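Local coordinates for uncharacterized protein (Burkholderia pseudomallei K96243, PDB 4RHO) that is of unknown function but probably acts as an immunity protein of the Imm52 type, protecting its host cell from a bacterial toxin, at residues A[77-80]-A[81-85]; A[110-114]-A[115-119]; A[239-242]-A[243-246]. All coordinates share one frame; numbering follows the deposited sequence.

Contact 1 (A[77-80]-A[81-85]); sequences AFDA and DGSPS
The F78 ring has S83 O at its edge, near the ring plane, and meets G82 O obliquely, with CD1 3.5 Å from that oxygen; on one face lies the methyl group of its neighbour A77, offset toward the rim. The D79 carboxylate puts OD1 3.4 Å from S85 CB, while D79 OD2 and D81 OD1, like charges, stand 4.3 Å apart. The chain reverses here in a type I beta turn from D79 to G82, closed by G82 N donating to D79 O at 3.0 Å. Next along, D79 N donates to S83 O at 2.7 Å, and S85 N gives a longer hydrogen bond to A77 O. H59 meets the F78 ring edge-to-face, and S44 and V47 of helix 36-51 also touch it. S85 N-caps helix 86-96 with a weak bond to A88 N, its hydroxyl also bonding P76 O. D81 adds an Asx turn. With chi1 at 45°, its CG is anti to neither N nor C, which brings D81 OD1 to 3.4 Å from D79 CB. That oxygen takes two bonds on one face of its carboxylate plane: S83 N on the anti side at 3.0 Å and S83 OG on the syn side at 2.7 Å.

Contact 2 (A[110-114]-A[115-119]); sequences NGNTR and PNEGA
N110 and A119 pair at the mouth of the loop, N110 N donating to A119 O at 2.9 Å, and the far end folds over in a type II beta turn, E117 N donating to R114 O with N116 at positive phi. The N110 amide spans the two arms: a chi1 of 68° sets it between backbone N and carbonyl carbon, facing the returning chain. ND2 donates to E117 O at 3.1 Å, with that oxygen in the amide plane and the donor on one of its lone pairs. OD1 accepts a weak bond from A119 N and a regular one from N112 N, which comes from above its carbonyl plane. N112 crosses E117 at a slant, ND2 3.4 Å from E117 CB, and N112 OD1 accepts from R114 N. On the exposed side R114 runs extended, CD 3.3 Å from E117 OE1; that oxygen lies at the guanidinium edge, in its plane, and makes a long salt bridge to NH1 at 3.7 Å. M57 and W62 touch N110. Two successive Asx turns, at N110 and N112, followed by a beta turn thus shape the long connection of a beta hairpin between strands 107-109 and 120-124.

Contact 3 (A[239-242]-A[243-246]); sequences IANR and IEIR
I243 touches I239 of the preceding turn only lightly, CD1 4.3 Å from I239 CG1, on the buried side of an ordinary alpha-helix. Four successive i to i+4 bonds make the backbone frame, among them I243 N to I239 O at 3.0 Å and R246 N to R242 O at the same length. The close packing is that of side chains against carbonyls one turn back. I243 carries CG1 anti to its carbonyl carbon (chi1 -64°), which brings this branch down to 3.2 Å from I239 O. E244 does likewise: CG rests 3.3 Å from A240 O, and the rest of the chain extends along the helix surface beside A240. Its carboxylate is buried but well supplied with donors, OE1 accepting from V179 N and OE2 from both Y174 OH and V186 N, which fixes the group's rotation and would probably favour its charged form.

The other side faces solvent. I245 makes the same kind of carbonyl contact, CG1 3.4 Å from N241 O, but is exposed. R242 bends at chi3 and lays one guanidinium face over I239 CD1, 3.5 Å above the plane and toward the rim. R246 bends at chi2 and chi3, and its NH2 stays 6.4 Å from R242 NH2; R246 is paired with E203, which R242 also touches. Helix 234-249 is thereby fastened on two flanks, by E244 to the loop joining strands 166-171 and 189-192, and by R246 to the segment leading into strand 206-212.

How the contacts relate
Along the chain the three contacts come in series, none nested in or crossing another. Contact 1 closes a tight turn between strand 63-64 and helix 86-96. After that helix and strand 107-109, contact 2 closes the loop into strand 120-124. These two are neighbours, centres about 19 Å apart without touching, and share surroundings: A77 is backbone-bonded to W62, which N110 also touches, while A77 and F78 pack on I108 of strand 107-109. Contact 3 closes no loop but is two turns of the last helix, on the opposite side of the chain's centre from contact 1, centres about 41 Å apart; its R246 pairs with E203, just ahead of edge strand 206-212.

Contact 1 (A[77-80]-A[81-85])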
loop_
_atom_site.group_PDB
_atom_site.type_symbol
_atom_site.label_atom_id
_atom_site.label_comp_id
_atom_site.label_asym_id
_atom_site.label_seq_id
_atom_site.Cartn_x
_atom_site.Cartn_y
_atom_site.Cartn_z
ATOM N N ALA A 77 -13.620 -8.897 -8.703
ATOM C CA ALA A 77 -13.364 -7.460 -8.663
ATOM C C ALA A 77 -13.271 -6.861 -10.068
ATOM O O ALA A 77 -13.635 -5.701 -10.264
ATOM C CB ALA A 77 -12.085 -7.182 -7.898
ATOM N N PHE A 78 -12.724 -7.629 -11.036
ATOM C CA PHE A 78 -12.462 -7.100 -12.373
ATOM C C PHE A 78 -13.028 -8.006 -13.460
ATOM O O PHE A 78 -13.224 -9.204 -13.231
ATOM C CB PHE A 78 -10.937 -6.921 -12.597
ATOM C CG PHE A 78 -10.193 -6.328 -11.425
ATOM C CD1 PHE A 78 -10.239 -4.962 -11.171
ATOM C CD2 PHE A 78 -9.393 -7.123 -10.614
ATOM C CE1 PHE A 78 -9.553 -4.414 -10.085
ATOM C CE2 PHE A 78 -8.686 -6.569 -9.544
ATOM C CZ PHE A 78 -8.765 -5.217 -9.290
ATOM N N ASP A 79 -13.193 -7.454 -14.687
ATOM C CA ASP A 79 -13.507 -8.247 -15.868
ATOM C C ASP A 79 -12.240 -8.956 -16.367
ATOM O O ASP A 79 -11.154 -8.724 -15.828
ATOM C CB ASP A 79 -14.104 -7.353 -16.986
ATOM C CG ASP A 79 -15.482 -6.786 -16.664
ATOM O OD1 ASP A 79 -16.322 -7.538 -16.114
ATOM O OD2 ASP A 79 -15.766 -5.641 -17.091
ATOM N N ALA A 80 -12.368 -9.788 -17.419
ATOM C CA ALA A 80 -11.221 -10.518 -17.984
ATOM C C ALA A 80 -10.122 -9.548 -18.493
ATOM O O ALA A 80 -8.937 -9.899 -18.486
ATOM C CB ALA A 80 -11.683 -11.420 -19.115
ATOM N N ASP A 81 -10.523 -8.322 -18.903
ATOM C CA ASP A 81 -9.587 -7.319 -19.428
ATOM C C ASP A 81 -8.911 -6.505 -18.281
ATOM O O ASP A 81 -7.966 -5.755 -18.529
ATOM C CB ASP A 81 -10.308 -6.367 -20.409
ATOM C CG ASP A 81 -11.665 -5.879 -19.913
ATOM O OD1 ASP A 81 -11.792 -5.611 -18.696
ATOM O OD2 ASP A 81 -12.582 -5.728 -20.750
ATOM N N GLY A 82 -9.406 -6.674 -17.056
ATOM C CA GLY A 82 -8.842 -6.004 -15.888
ATOM C C GLY A 82 -9.610 -4.769 -15.454
ATOM O O GLY A 82 -9.254 -4.136 -14.462
ATOM N N SER A 83 -10.661 -4.401 -16.204
ATOM C CA SER A 83 -11.486 -3.244 -15.854
ATOM C C SER A 83 -12.462 -3.607 -14.727
ATOM O O SER A 83 -12.794 -4.781 -14.561
ATOM C CB SER A 83 -12.252 -2.740 -17.079
ATOM O OG SER A 83 -13.206 -3.692 -17.518
ATOM N N PRO A 84 -12.936 -2.615 -13.918
ATOM C CA PRO A 84 -13.904 -2.951 -12.850
ATOM C C PRO A 84 -15.124 -3.686 -13.407
ATOM O O PRO A 84 -15.681 -3.267 -14.424
ATOM C CB PRO A 84 -14.292 -1.579 -12.274
ATOM C CG PRO A 84 -13.174 -0.672 -12.656
ATOM C CD PRO A 84 -12.655 -1.164 -13.965
ATOM N N SER A 85 -15.494 -4.829 -12.793
ATOM C CA SER A 85 -16.660 -5.588 -13.245
ATOM C C SER A 85 -17.946 -4.936 -12.746
ATOM O O SER A 85 -17.946 -4.309 -11.684
ATOM C CB SER A 85 -16.581 -7.041 -12.775
ATOM O OG SER A 85 -16.728 -7.149 -11.371
#

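Contact 2 (A[110-114]-A[115-119])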
loop_
_atom_site.group_PDB
_atom_site.type_symbol
_atom_site.label_atom_id
_atom_site.label_comp_id
_atom_site.label_asym_id
_atom_site.label_seq_id
_atom_site.Cartn_x
_atom_site.Cartn_y
_atom_site.Cartn_z
ATOM N N ASN A 110 -7.103 -11.352 -3.313
ATOM C CA ASN A 110 -6.728 -12.165 -4.491
ATOM C C ASN A 110 -7.451 -13.555 -4.511
ATOM O O ASN A 110 -7.139 -14.401 -5.357
ATOM C CB ASN A 110 -5.209 -12.361 -4.551
ATOM C CG ASN A 110 -4.649 -13.222 -3.439
ATOM O OD1 ASN A 110 -5.263 -13.400 -2.375
ATOM N ND2 ASN A 110 -3.456 -13.744 -3.648
ATOM N N GLY A 111 -8.407 -13.750 -3.599
ATOM C CA GLY A 111 -9.201 -14.979 -3.540
ATOM C C GLY A 111 -8.418 -16.196 -3.079
ATOM O O GLY A 111 -8.927 -17.321 -3.131
ATOM N N ASN A 112 -7.179 -15.983 -2.609
ATOM C CA ASN A 112 -6.319 -17.071 -2.161
ATOM C C ASN A 112 -6.322 -17.159 -0.623
ATOM O O ASN A 112 -5.917 -16.208 0.054
ATOM C CB ASN A 112 -4.886 -16.875 -2.695
ATOM C CG ASN A 112 -4.030 -18.120 -2.630
ATOM O OD1 ASN A 112 -4.208 -18.986 -1.770
ATOM N ND2 ASN A 112 -3.050 -18.211 -3.518
ATOM N N THR A 113 -6.815 -18.282 -0.078
ATOM C CA THR A 113 -6.945 -18.460 1.369
ATOM C C THR A 113 -5.776 -19.307 1.943
ATOM O O THR A 113 -5.736 -19.563 3.151
ATOM C CB THR A 113 -8.294 -19.095 1.702
ATOM O OG1 THR A 113 -8.591 -20.093 0.722
ATOM C CG2 THR A 113 -9.410 -18.083 1.754
ATOM N N ARG A 114 -4.819 -19.708 1.081
ATOM C CA ARG A 114 -3.642 -20.469 1.520
ATOM C C ARG A 114 -2.702 -19.573 2.349
ATOM O O ARG A 114 -2.604 -18.370 2.087
ATOM C CB ARG A 114 -2.897 -21.061 0.308
ATOM C CG ARG A 114 -3.744 -22.030 -0.513
ATOM C CD ARG A 114 -3.104 -22.333 -1.851
ATOM N NE ARG A 114 -3.994 -23.106 -2.719
ATOM C CZ ARG A 114 -3.721 -23.394 -3.990
ATOM N NH1 ARG A 114 -2.595 -22.963 -4.548
ATOM N NH2 ARG A 114 -4.578 -24.100 -4.714
ATOM N N PRO A 115 -2.042 -20.128 3.402
ATOM C CA PRO A 115 -1.197 -19.279 4.263
ATOM C C PRO A 115 -0.050 -18.621 3.494
ATOM O O PRO A 115 0.654 -19.290 2.730
ATOM C CB PRO A 115 -0.666 -20.260 5.316
ATOM C CG PRO A 115 -1.619 -21.393 5.294
ATOM C CD PRO A 115 -2.083 -21.516 3.886
ATOM N N ASN A 116 0.097 -17.279 3.656
ATOM C CA ASN A 116 1.189 -16.484 3.061
ATOM C C ASN A 116 1.057 -16.378 1.502
ATOM O O ASN A 116 1.886 -15.719 0.858
ATOM C CB ASN A 116 2.566 -17.071 3.440
ATOM C CG ASN A 116 3.667 -16.043 3.471
ATOM O OD1 ASN A 116 3.542 -14.981 4.092
ATOM N ND2 ASN A 116 4.803 -16.375 2.884
ATOM N N GLU A 117 -0.012 -16.971 0.922
ATOM C CA GLU A 117 -0.244 -16.915 -0.534
ATOM C C GLU A 117 -1.347 -15.896 -0.880
ATOM O O GLU A 117 -1.647 -15.683 -2.053
ATOM C CB GLU A 117 -0.619 -18.305 -1.082
ATOM C CG GLU A 117 0.502 -19.327 -0.986
ATOM C CD GLU A 117 0.179 -20.671 -1.616
ATOM O OE1 GLU A 117 -0.357 -20.683 -2.748
ATOM O OE2 GLU A 117 0.544 -21.709 -1.018
ATOM N N GLY A 118 -1.941 -15.299 0.146
ATOM C CA GLY A 118 -3.022 -14.342 -0.026
ATOM C C GLY A 118 -2.552 -12.908 -0.142
ATOM O O GLY A 118 -1.398 -12.599 0.153
ATOM N N ALA A 119 -3.442 -12.025 -0.599
ATOM C CA ALA A 119 -3.168 -10.589 -0.720
ATOM C C ALA A 119 -4.463 -9.811 -0.714
ATOM O O ALA A 119 -5.496 -10.345 -1.093
ATOM C CB ALA A 119 -2.393 -10.305 -2.000
#

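Contact 3 (A[239-242]-A[243-246])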
loop_
_atom_site.group_PDB
_atom_site.type_symbol
_atom_site.label_atom_id
_atom_site.label_comp_id
_atom_site.label_asym_id
_atom_site.label_seq_id
_atom_site.Cartn_x
_atom_site.Cartn_y
_atom_site.Cartn_z
ATOM N N ILE A 239 19.385 0.386 10.824
ATOM C CA ILE A 239 19.703 1.223 9.661
ATOM C C ILE A 239 18.440 2.035 9.220
ATOM O O ILE A 239 18.557 3.223 8.901
ATOM C CB ILE A 239 20.306 0.387 8.479
ATOM C CG1 ILE A 239 20.770 1.312 7.315
ATOM C CG2 ILE A 239 19.331 -0.687 7.986
ATOM C CD1 ILE A 239 21.872 2.364 7.728
ATOM N N ALA A 240 17.242 1.421 9.306
ATOM C CA ALA A 240 15.998 2.139 9.021
ATOM C C ALA A 240 15.786 3.258 10.039
ATOM O O ALA A 240 15.399 4.365 9.665
ATOM C CB ALA A 240 14.817 1.177 9.037
ATOM N N ASN A 241 16.160 2.999 11.326
ATOM C CA ASN A 241 16.085 3.999 12.394
ATOM C C ASN A 241 17.067 5.166 12.137
ATOM O O ASN A 241 16.685 6.330 12.277
ATOM C CB ASN A 241 16.369 3.355 13.762
ATOM C CG ASN A 241 15.214 2.535 14.306
ATOM O OD1 ASN A 241 14.085 2.570 13.794
ATOM N ND2 ASN A 241 15.459 1.821 15.376
ATOM N N ARG A 242 18.322 4.846 11.721
ATOM C CA ARG A 242 19.335 5.865 11.397
ATOM C C ARG A 242 18.866 6.771 10.250
ATOM O O ARG A 242 19.098 7.985 10.286
ATOM C CB ARG A 242 20.666 5.202 11.027
ATOM C CG ARG A 242 21.420 4.619 12.227
ATOM C CD ARG A 242 22.592 3.778 11.774
ATOM N NE ARG A 242 23.537 4.555 10.969
ATOM C CZ ARG A 242 24.463 4.011 10.187
ATOM N NH1 ARG A 242 24.539 2.692 10.057
ATOM N NH2 ARG A 242 25.288 4.782 9.492
ATOM N N ILE A 243 18.216 6.181 9.223
ATOM C CA ILE A 243 17.707 6.943 8.078
ATOM C C ILE A 243 16.570 7.885 8.530
ATOM O O ILE A 243 16.532 9.040 8.106
ATOM C CB ILE A 243 17.245 5.992 6.934
ATOM C CG1 ILE A 243 18.443 5.188 6.372
ATOM C CG2 ILE A 243 16.529 6.787 5.806
ATOM C CD1 ILE A 243 18.067 4.107 5.405
ATOM N N GLU A 244 15.686 7.406 9.446
ATOM C CA GLU A 244 14.588 8.231 9.994
ATOM C C GLU A 244 15.141 9.455 10.719
ATOM O O GLU A 244 14.674 10.573 10.484
ATOM C CB GLU A 244 13.708 7.403 10.945
ATOM C CG GLU A 244 12.831 6.398 10.224
ATOM C CD GLU A 244 12.347 5.233 11.067
ATOM O OE1 GLU A 244 12.713 5.164 12.261
ATOM O OE2 GLU A 244 11.662 4.348 10.507
ATOM N N ILE A 245 16.176 9.252 11.560
ATOM C CA ILE A 245 16.830 10.336 12.302
ATOM C C ILE A 245 17.481 11.342 11.317
ATOM O O ILE A 245 17.317 12.552 11.479
ATOM C CB ILE A 245 17.875 9.752 13.302
ATOM C CG1 ILE A 245 17.170 8.894 14.401
ATOM C CG2 ILE A 245 18.737 10.873 13.927
ATOM C CD1 ILE A 245 18.153 8.061 15.312
ATOM N N ARG A 246 18.154 10.830 10.265
ATOM C CA ARG A 246 18.783 11.680 9.243
ATOM C C ARG A 246 17.727 12.557 8.521
ATOM O O ARG A 246 17.939 13.759 8.347
ATOM C CB ARG A 246 19.548 10.815 8.221
ATOM C CG ARG A 246 20.241 11.630 7.112
ATOM C CD ARG A 246 21.422 12.419 7.643
ATOM N NE ARG A 246 22.480 11.539 8.140
ATOM C CZ ARG A 246 23.552 11.970 8.788
ATOM N NH1 ARG A 246 23.707 13.262 9.042
ATOM N NH2 ARG A 246 24.465 11.110 9.215
#